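Local coordinates for RNA-dependent RNA Polymerase (Bombyx mori cytoplasmic polyhedrosis virus, PDB 6TZ0), which synthesises RNA on an RNA template, making viral plus-strand transcripts and probably also the minus strands that complete the double-stranded genome, at residues K136-S140 / I202-Y208; L145-L149 / V207-C211; K177-F183 / F194-V199. All coordinates share one frame; numbering follows the deposited sequence.

All three interactions lie in the N-terminal region of the polymerase. Interactions 1 and 2 have centres about 8 Å apart and share Val-207 and Tyr-208 of helix 206-218. Interaction 3 is nested within the chain loops that both of them close, and its centre is about 14 Å from that of interaction 1 and about 16 Å from that of interaction 2. Phe-183 connects the set, its ring touching Leu-203, Pro-204, Leu-145 and Val-207. Arg-147 and Asn-195, from interactions 2 and 3, belong with Arg-37, Tyr-184 and Arg-791 to the residues seen to bind ATP, a site unoccupied in this model; the side chains of Trp-146 and Tyr-184 are about 5 Å apart.

Interaction 1. Residues K136-S140 / I202-Y208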
loop_
_atom_site.group_PDB
_atom_site.type_symbol
_atom_site.label_atom_id
_atom_site.label_comp_id
_atom_site.label_asym_id
_atom_site.label_seq_id
_atom_site.Cartn_x
_atom_site.Cartn_y
_atom_site.Cartn_z
ATOM N N LYS A 136 11.798 8.519 -19.095
ATOM C CA LYS A 136 11.956 8.348 -17.655
ATOM C C LYS A 136 12.774 9.447 -16.993
ATOM O O LYS A 136 12.752 9.542 -15.763
ATOM C CB LYS A 136 12.610 6.999 -17.345
ATOM C CG LYS A 136 11.784 5.788 -17.707
ATOM C CD LYS A 136 10.577 5.662 -16.809
ATOM C CE LYS A 136 9.866 4.349 -17.040
ATOM N NZ LYS A 136 9.230 4.319 -18.377
ATOM N N GLN A 137 13.487 10.273 -17.755
ATOM C CA GLN A 137 14.326 11.286 -17.136
ATOM C C GLN A 137 13.631 12.618 -16.907
ATOM O O GLN A 137 14.098 13.389 -16.067
ATOM C CB GLN A 137 15.594 11.523 -17.959
ATOM C CG GLN A 137 16.610 10.414 -17.846
ATOM C CD GLN A 137 17.898 10.744 -18.567
ATOM O OE1 GLN A 137 18.004 11.779 -19.219
ATOM N NE2 GLN A 137 18.887 9.870 -18.448
ATOM N N ARG A 138 12.546 12.930 -17.610
ATOM C CA ARG A 138 11.894 14.211 -17.363
ATOM C C ARG A 138 11.034 14.102 -16.105
ATOM O O ARG A 138 9.997 13.432 -16.084
ATOM C CB ARG A 138 11.129 14.708 -18.591
ATOM C CG ARG A 138 10.068 13.831 -19.213
ATOM C CD ARG A 138 9.536 14.500 -20.460
ATOM N NE ARG A 138 8.793 15.726 -20.189
ATOM C CZ ARG A 138 7.484 15.764 -19.970
ATOM N NH1 ARG A 138 6.782 14.645 -20.008
ATOM N NH2 ARG A 138 6.877 16.918 -19.738
ATOM N N LYS A 139 11.515 14.720 -15.028
ATOM C CA LYS A 139 10.871 14.701 -13.715
ATOM C C LYS A 139 10.916 16.126 -13.189
ATOM O O LYS A 139 11.822 16.482 -12.438
ATOM C CB LYS A 139 11.589 13.753 -12.769
ATOM C CG LYS A 139 11.469 12.308 -13.101
ATOM C CD LYS A 139 12.274 11.509 -12.130
ATOM C CE LYS A 139 12.167 10.055 -12.464
ATOM N NZ LYS A 139 10.786 9.560 -12.207
ATOM N N SER A 140 9.937 16.932 -13.557
ATOM C CA SER A 140 9.922 18.325 -13.153
ATOM C C SER A 140 8.624 18.625 -12.428
ATOM O O SER A 140 7.555 18.155 -12.827
ATOM C CB SER A 140 10.094 19.242 -14.350
ATOM O OG SER A 140 8.992 19.136 -15.225
ATOM N N ILE A 202 23.108 10.644 -19.465
ATOM C CA ILE A 202 22.657 10.985 -18.115
ATOM C C ILE A 202 22.662 12.487 -17.878
ATOM O O ILE A 202 22.278 12.952 -16.797
ATOM C CB ILE A 202 23.553 10.192 -17.140
ATOM C CG1 ILE A 202 22.919 10.056 -15.750
ATOM C CG2 ILE A 202 24.917 10.847 -17.049
ATOM C CD1 ILE A 202 21.583 9.362 -15.742
ATOM N N LEU A 203 23.044 13.263 -18.884
ATOM C CA LEU A 203 23.200 14.706 -18.725
ATOM C C LEU A 203 21.916 15.496 -18.426
ATOM O O LEU A 203 22.029 16.529 -17.745
ATOM C CB LEU A 203 23.929 15.224 -19.974
ATOM C CG LEU A 203 24.657 16.565 -20.063
ATOM C CD1 LEU A 203 23.749 17.696 -20.442
ATOM C CD2 LEU A 203 25.361 16.865 -18.754
ATOM N N PRO A 204 20.701 15.116 -18.872
ATOM C CA PRO A 204 19.522 15.879 -18.402
ATOM C C PRO A 204 19.146 15.708 -16.935
ATOM O O PRO A 204 18.247 16.414 -16.467
ATOM C CB PRO A 204 18.401 15.385 -19.323
ATOM C CG PRO A 204 19.073 15.014 -20.533
ATOM C CD PRO A 204 20.358 14.402 -20.120
ATOM N N THR A 205 19.775 14.796 -16.191
ATOM C CA THR A 205 19.493 14.720 -14.760
ATOM C C THR A 205 20.345 15.709 -13.977
ATOM O O THR A 205 20.044 16.032 -12.820
ATOM C CB THR A 205 19.723 13.302 -14.245
ATOM O OG1 THR A 205 21.086 12.932 -14.467
ATOM C CG2 THR A 205 18.816 12.326 -14.960
ATOM N N PHE A 206 21.410 16.216 -14.591
ATOM C CA PHE A 206 22.294 17.112 -13.864
ATOM C C PHE A 206 21.757 18.520 -13.764
ATOM O O PHE A 206 22.252 19.289 -12.940
ATOM C CB PHE A 206 23.672 17.109 -14.487
ATOM C CG PHE A 206 24.421 15.894 -14.165
ATOM C CD1 PHE A 206 25.027 15.768 -12.930
ATOM C CD2 PHE A 206 24.469 14.846 -15.051
ATOM C CE1 PHE A 206 25.694 14.632 -12.602
ATOM C CE2 PHE A 206 25.139 13.707 -14.728
ATOM C CZ PHE A 206 25.748 13.605 -13.500
ATOM N N VAL A 207 20.738 18.864 -14.546
ATOM C CA VAL A 207 20.003 20.095 -14.292
ATOM C C VAL A 207 19.330 20.019 -12.930
ATOM O O VAL A 207 19.421 20.949 -12.119
ATOM C CB VAL A 207 18.990 20.343 -15.421
ATOM C CG1 VAL A 207 18.205 21.618 -15.173
ATOM C CG2 VAL A 207 19.701 20.399 -16.747
ATOM N N TYR A 208 18.710 18.875 -12.631
ATOM C CA TYR A 208 18.071 18.678 -11.339
ATOM C C TYR A 208 19.100 18.538 -10.228
ATOM O O TYR A 208 18.856 18.972 -9.096
ATOM C CB TYR A 208 17.175 17.446 -11.383
ATOM C CG TYR A 208 16.118 17.472 -12.461
ATOM C CD1 TYR A 208 15.087 18.396 -12.419
ATOM C CD2 TYR A 208 16.105 16.521 -13.470
ATOM C CE1 TYR A 208 14.112 18.417 -13.388
ATOM C CE2 TYR A 208 15.123 16.527 -14.440
ATOM C CZ TYR A 208 14.129 17.477 -14.391
ATOM O OH TYR A 208 13.141 17.499 -15.343
#
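Gln-137 and Thr-205 bring their CA atoms to 6.6 Å, and further along Ser-140 and Tyr-208 stand 8.4 Å apart by the same measure, so the irregular segment 136-140 runs beside 202-208 in the same general direction and drifts slightly away from it. Gln-137, extended beyond CG, reaches across at about a right angle to Ile-202 and Thr-205. Its OE1 lies 3.6 Å from CB of Pro-204 and equally near that ring's CD, while Gln-137 CD meets CG2 of Thr-205 at 4.0 Å. The amide's other end, NE2, passes Ile-202 CD1 and donates to the carbonyl of Ser-201, which helps to set which way round the amide lies. A long side chain ending in a donor suits this place: its stem packs on the Thr-205 methyl and its NE2 finds an acceptor. The contact joins the loop between helices 121-134 and 145-160 to the chain leading into helix 206-218, in the N-terminal region of the polymerase. The side chain of Arg-138 leaves the backbone away from this contact, and its NE makes a salt bridge with Glu-185 of strand 183-186. From the helix, Tyr-208 sends its phenol across to the loop, where Lys-139 N donates to its OH over 3.2 Å in a bent bond of 140°. Lys-139 O lies over one face of the ring, and CB of Ser-140 is 3.6 Å from the hydroxyl oxygen of Tyr-208. Tyrosine brings the reach of its ring and a hydroxyl that accepts from that N-H. Thr-205 sets its own methyl in place: with chi1 at 60°, OG1 donates to Ile-202 O (2.6 Å) in the carbonyl plane, an oxygen that also accepts from Thr-205 N, and CG2 is left facing Gln-137.

Interaction 2. Residues L145-L149 / V207-C211; sequences LWREL and VYTCC
Val-207 holds CG1 anti to its backbone nitrogen (chi1 180°) and CG2 anti to its carbonyl carbon, a fork whose two prongs meet different parts of helix 145-160. Leu-145 answers with the less common chi1 of 76°, which wedges CG between its own N and carbonyl carbon and carries CD1 to 3.7 Å from Val-207 CB. The two side chains cross at about a right angle. CG1 of Val-207 packs against the Leu-145 carbonyl and, one turn on, lies 3.9 Å from Leu-149 CB; CG2 sits over a face of the Trp-146 indole, 4.0 Å from CH2. A beta-branched valine suits this spot because it is short enough to sit between the helices and still covers both directions. Leu-149 extends its CD1 to CB of Cys-210 at 4.0 Å. The small Cys-211 is consistent with the near approach of the backbones: its SG rests 3.7 Å from Leu-149 CA, where those two residues bring their CA atoms within 5.8 Å. The phenol ring of Tyr-208 meets Leu-145 CB, and Glu-148 OE1 approaches the ring edge in its plane, 4.0 Å from CE1. A carboxylate oxygen there faces the slightly positive C-H rim rather than the pi cloud; its partner OE2 accepts from the backbone N-H of Phe-142. The indole of Trp-146 is further stacked by Phe-181. The short helical segments run nearly parallel, their axes 9.5 Å apart and inclined by 23°, an ordinary spacing for packed alpha-helices with a buried apolar seam. Helix 145-160 also contributes Arg-147 to the ATP-binding site of this N-terminal region, so the seam lies close to that site, Trp-146 being near Tyr-184.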
loop_
_atom_site.group_PDB
_atom_site.type_symbol
_atom_site.label_atom_id
_atom_site.label_comp_id
_atom_site.label_asym_id
_atom_site.label_seq_id
_atom_site.Cartn_x
_atom_site.Cartn_y
_atom_site.Cartn_z
ATOM N N LEU A 145 12.611 22.309 -17.077
ATOM C CA LEU A 145 13.785 22.154 -16.227
ATOM C C LEU A 145 14.724 23.351 -16.321
ATOM O O LEU A 145 15.402 23.687 -15.337
ATOM C CB LEU A 145 14.513 20.856 -16.585
ATOM C CG LEU A 145 15.389 20.682 -17.831
ATOM C CD1 LEU A 145 16.186 19.413 -17.679
ATOM C CD2 LEU A 145 14.599 20.625 -19.121
ATOM N N TRP A 146 14.756 24.027 -17.469
ATOM C CA TRP A 146 15.611 25.200 -17.579
ATOM C C TRP A 146 15.034 26.376 -16.809
ATOM O O TRP A 146 15.791 27.199 -16.298
ATOM C CB TRP A 146 15.839 25.576 -19.042
ATOM C CG TRP A 146 16.538 24.511 -19.827
ATOM C CD1 TRP A 146 15.993 23.712 -20.782
ATOM C CD2 TRP A 146 17.891 24.073 -19.667
ATOM N NE1 TRP A 146 16.931 22.832 -21.258
ATOM C CE2 TRP A 146 18.106 23.033 -20.588
ATOM C CE3 TRP A 146 18.949 24.478 -18.852
ATOM C CZ2 TRP A 146 19.328 22.389 -20.708
ATOM C CZ3 TRP A 146 20.155 23.838 -18.972
ATOM C CH2 TRP A 146 20.338 22.807 -19.894
ATOM N N ARG A 147 13.711 26.442 -16.666
ATOM C CA ARG A 147 13.105 27.483 -15.843
ATOM C C ARG A 147 13.390 27.257 -14.365
ATOM O O ARG A 147 13.605 28.214 -13.613
ATOM C CB ARG A 147 11.604 27.531 -16.097
ATOM C CG ARG A 147 11.264 27.974 -17.490
ATOM C CD ARG A 147 9.781 27.993 -17.711
ATOM N NE ARG A 147 9.463 28.360 -19.082
ATOM C CZ ARG A 147 8.238 28.370 -19.585
ATOM N NH1 ARG A 147 8.044 28.720 -20.848
ATOM N NH2 ARG A 147 7.207 28.026 -18.826
ATOM N N GLU A 148 13.422 25.993 -13.938
ATOM C CA GLU A 148 13.768 25.685 -12.556
ATOM C C GLU A 148 15.234 25.983 -12.274
ATOM O O GLU A 148 15.573 26.508 -11.201
ATOM C CB GLU A 148 13.432 24.227 -12.257
ATOM C CG GLU A 148 11.946 23.927 -12.354
ATOM C CD GLU A 148 11.611 22.494 -12.016
ATOM O OE1 GLU A 148 12.544 21.695 -11.809
ATOM O OE2 GLU A 148 10.413 22.162 -11.960
ATOM N N LEU A 149 16.115 25.688 -13.237
ATOM C CA LEU A 149 17.518 26.055 -13.078
ATOM C C LEU A 149 17.700 27.573 -13.082
ATOM O O LEU A 149 18.535 28.103 -12.337
ATOM C CB LEU A 149 18.356 25.391 -14.173
ATOM C CG LEU A 149 19.871 25.559 -14.059
ATOM C CD1 LEU A 149 20.372 24.932 -12.779
ATOM C CD2 LEU A 149 20.582 24.962 -15.246
ATOM N N VAL A 207 20.738 18.864 -14.546
ATOM C CA VAL A 207 20.003 20.095 -14.292
ATOM C C VAL A 207 19.330 20.019 -12.930
ATOM O O VAL A 207 19.421 20.949 -12.119
ATOM C CB VAL A 207 18.990 20.343 -15.421
ATOM C CG1 VAL A 207 18.205 21.618 -15.173
ATOM C CG2 VAL A 207 19.701 20.399 -16.747
ATOM N N TYR A 208 18.710 18.875 -12.631
ATOM C CA TYR A 208 18.071 18.678 -11.339
ATOM C C TYR A 208 19.100 18.538 -10.228
ATOM O O TYR A 208 18.856 18.972 -9.096
ATOM C CB TYR A 208 17.175 17.446 -11.383
ATOM C CG TYR A 208 16.118 17.472 -12.461
ATOM C CD1 TYR A 208 15.087 18.396 -12.419
ATOM C CD2 TYR A 208 16.105 16.521 -13.470
ATOM C CE1 TYR A 208 14.112 18.417 -13.388
ATOM C CE2 TYR A 208 15.123 16.527 -14.440
ATOM C CZ TYR A 208 14.129 17.477 -14.391
ATOM O OH TYR A 208 13.141 17.499 -15.343
ATOM N N THR A 209 20.253 17.942 -10.538
ATOM C CA THR A 209 21.341 17.847 -9.566
ATOM C C THR A 209 21.879 19.227 -9.194
ATOM O O THR A 209 22.105 19.513 -8.011
ATOM C CB THR A 209 22.458 16.971 -10.129
ATOM O OG1 THR A 209 21.920 15.696 -10.494
ATOM C CG2 THR A 209 23.551 16.765 -9.106
ATOM N N CYS A 210 22.082 20.097 -10.191
ATOM C CA CYS A 210 22.484 21.474 -9.930
ATOM C C CYS A 210 21.412 22.249 -9.178
ATOM O O CYS A 210 21.745 23.090 -8.335
ATOM C CB CYS A 210 22.819 22.188 -11.241
ATOM S SG CYS A 210 24.324 21.644 -12.060
ATOM N N CYS A 211 20.131 21.972 -9.456
ATOM C CA CYS A 211 19.053 22.594 -8.688
ATOM C C CYS A 211 19.091 22.176 -7.222
ATOM O O CYS A 211 18.884 23.005 -6.328
ATOM C CB CYS A 211 17.695 22.257 -9.299
ATOM S SG CYS A 211 17.314 23.081 -10.848
#

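Interaction 3. Residues K177-F183 / F194-V199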
loop_
_atom_site.group_PDB
_atom_site.type_symbol
_atom_site.label_atom_id
_atom_site.label_comp_id
_atom_site.label_asym_id
_atom_site.label_seq_id
_atom_site.Cartn_x
_atom_site.Cartn_y
_atom_site.Cartn_z
ATOM N N LYS A 177 26.530 24.141 -24.984
ATOM C CA LYS A 177 26.935 23.451 -26.206
ATOM C C LYS A 177 26.250 24.188 -27.354
ATOM O O LYS A 177 25.157 23.808 -27.778
ATOM C CB LYS A 177 26.550 21.970 -26.178
ATOM C CG LYS A 177 27.585 21.009 -25.596
ATOM C CD LYS A 177 27.727 21.133 -24.090
ATOM C CE LYS A 177 28.876 20.304 -23.568
ATOM N NZ LYS A 177 28.682 18.865 -23.863
ATOM N N GLY A 178 26.888 25.240 -27.853
ATOM C CA GLY A 178 26.336 25.993 -28.960
ATOM C C GLY A 178 25.595 27.238 -28.514
ATOM O O GLY A 178 25.857 27.812 -27.454
ATOM N N ASP A 179 24.652 27.662 -29.354
ATOM C CA ASP A 179 23.824 28.829 -29.077
ATOM C C ASP A 179 22.383 28.469 -28.746
ATOM O O ASP A 179 21.523 29.354 -28.729
ATOM C CB ASP A 179 23.861 29.804 -30.255
ATOM C CG ASP A 179 25.161 30.583 -30.324
ATOM O OD1 ASP A 179 25.756 30.835 -29.257
ATOM O OD2 ASP A 179 25.589 30.945 -31.437
ATOM N N GLU A 180 22.098 27.198 -28.489
ATOM C CA GLU A 180 20.824 26.768 -27.934
ATOM C C GLU A 180 21.090 25.773 -26.813
ATOM O O GLU A 180 22.231 25.372 -26.567
ATOM C CB GLU A 180 19.912 26.151 -28.999
ATOM C CG GLU A 180 19.365 27.141 -30.005
ATOM C CD GLU A 180 18.407 26.497 -30.978
ATOM O OE1 GLU A 180 18.266 25.258 -30.935
ATOM O OE2 GLU A 180 17.792 27.230 -31.781
ATOM N N PHE A 181 20.026 25.384 -26.120
ATOM C CA PHE A 181 20.153 24.370 -25.091
ATOM C C PHE A 181 20.413 23.012 -25.742
ATOM O O PHE A 181 19.943 22.753 -26.851
ATOM C CB PHE A 181 18.891 24.313 -24.234
ATOM C CG PHE A 181 18.640 25.558 -23.428
ATOM C CD1 PHE A 181 19.412 25.852 -22.318
ATOM C CD2 PHE A 181 17.593 26.403 -23.749
ATOM C CE1 PHE A 181 19.170 26.986 -21.564
ATOM C CE2 PHE A 181 17.344 27.535 -22.999
ATOM C CZ PHE A 181 18.134 27.825 -21.905
ATOM N N PRO A 182 21.180 22.134 -25.083
ATOM C CA PRO A 182 21.514 20.837 -25.702
ATOM C C PRO A 182 20.335 19.893 -25.838
ATOM O O PRO A 182 20.435 18.909 -26.580
ATOM C CB PRO A 182 22.567 20.255 -24.751
ATOM C CG PRO A 182 23.101 21.419 -24.013
ATOM C CD PRO A 182 21.953 22.355 -23.851
ATOM N N PHE A 183 19.233 20.161 -25.152
ATOM C CA PHE A 183 18.037 19.339 -25.201
ATOM C C PHE A 183 16.871 20.199 -24.743
ATOM O O PHE A 183 17.056 21.316 -24.257
ATOM C CB PHE A 183 18.185 18.073 -24.342
ATOM C CG PHE A 183 18.649 18.344 -22.936
ATOM C CD1 PHE A 183 17.750 18.656 -21.932
ATOM C CD2 PHE A 183 19.993 18.285 -22.623
ATOM C CE1 PHE A 183 18.182 18.916 -20.658
ATOM C CE2 PHE A 183 20.425 18.544 -21.345
ATOM C CZ PHE A 183 19.520 18.862 -20.366
ATOM N N PHE A 194 16.495 15.719 -27.801
ATOM C CA PHE A 194 17.880 16.169 -27.846
ATOM C C PHE A 194 18.120 17.002 -29.098
ATOM O O PHE A 194 17.676 16.634 -30.189
ATOM C CB PHE A 194 18.832 14.975 -27.830
ATOM C CG PHE A 194 18.876 14.252 -26.521
ATOM C CD1 PHE A 194 19.756 14.638 -25.526
ATOM C CD2 PHE A 194 18.016 13.197 -26.277
ATOM C CE1 PHE A 194 19.789 13.970 -24.316
ATOM C CE2 PHE A 194 18.038 12.530 -25.073
ATOM C CZ PHE A 194 18.927 12.916 -24.094
ATOM N N ASN A 195 18.817 18.124 -28.936
ATOM C CA ASN A 195 19.296 18.885 -30.082
ATOM C C ASN A 195 20.726 18.518 -30.447
ATOM O O ASN A 195 21.037 18.339 -31.628
ATOM C CB ASN A 195 19.207 20.385 -29.810
ATOM C CG ASN A 195 17.792 20.896 -29.838
ATOM O OD1 ASN A 195 16.993 20.497 -30.680
ATOM N ND2 ASN A 195 17.472 21.798 -28.920
ATOM N N ASP A 196 21.603 18.407 -29.454
ATOM C CA ASP A 196 22.986 17.992 -29.652
ATOM C C ASP A 196 23.083 16.500 -29.362
ATOM O O ASP A 196 22.912 16.075 -28.218
ATOM C CB ASP A 196 23.923 18.782 -28.745
ATOM C CG ASP A 196 24.023 20.236 -29.140
ATOM O OD1 ASP A 196 23.971 20.535 -30.351
ATOM O OD2 ASP A 196 24.127 21.088 -28.237
ATOM N N LYS A 197 23.359 15.705 -30.395
ATOM C CA LYS A 197 23.488 14.267 -30.211
ATOM C C LYS A 197 24.824 13.870 -29.605
ATOM O O LYS A 197 24.990 12.712 -29.211
ATOM C CB LYS A 197 23.309 13.544 -31.545
ATOM C CG LYS A 197 21.979 13.790 -32.226
ATOM C CD LYS A 197 20.832 13.215 -31.434
ATOM C CE LYS A 197 19.540 13.267 -32.236
ATOM N NZ LYS A 197 19.054 14.657 -32.439
ATOM N N SER A 198 25.775 14.798 -29.513
ATOM C CA SER A 198 27.098 14.456 -29.006
ATOM C C SER A 198 27.146 14.492 -27.483
ATOM O O SER A 198 28.172 14.154 -26.882
ATOM C CB SER A 198 28.136 15.405 -29.599
ATOM O OG SER A 198 27.880 16.735 -29.191
ATOM N N VAL A 199 26.045 14.886 -26.840
ATOM C CA VAL A 199 26.050 15.057 -25.396
ATOM C C VAL A 199 25.762 13.709 -24.729
ATOM O O VAL A 199 25.304 12.758 -25.374
ATOM C CB VAL A 199 25.023 16.138 -25.009
ATOM C CG1 VAL A 199 23.604 15.585 -24.977
ATOM C CG2 VAL A 199 25.402 16.847 -23.727
#
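Phe-183 and Phe-194 form an antiparallel, non-hydrogen-bonded pair at the open end of a beta-hairpin made by strands 183-186 and 191-194, with CA atoms 4.1 Å apart and both side chains on one face. Beyond this pair the flanking chains stay together through hydrogen bonds to carbonyls. Pro-182 O accepts two backbone donors from one face of its plane: Asp-196 N at 3.1 Å is nearly straight (173°), whereas Asn-195 N at 3.0 Å is more bent and stands above the carbonyl plane. Proline, with no N-H to give, still serves here through its oxygen. The amide of Asn-195 adds a weak but straight bond from ND2 to Phe-181 O, 3.4 Å long; an asparagine can thus touch this backbone weakly while also belonging to the ATP-binding site, beside Tyr-184. Among the charged groups, OD2 of Asp-196 lies beside CB and the carbonyl oxygen of Lys-177; the two oxygens are both acceptors and do not bond, and NZ of Lys-177 is 6.7 Å from OD2 of Asp-196, too far for a direct ion pair. Two kinks in the Lys-177 chain bring NZ to 3.9 Å from CG2 of Val-199, which closes a type I turn begun by Asp-196. Apolar contacts complete the account. Phe-181 meets His-41 edge-to-face, a large flat ring suited to an aromatic neighbour. Phe-183 adopts chi1 of 51°, which swings its ring away from segment 194-199 to Leu-203 and Pro-204, so it meets Phe-194 through its CB, 4.0 Å from CD1 of the Phe-194 ring.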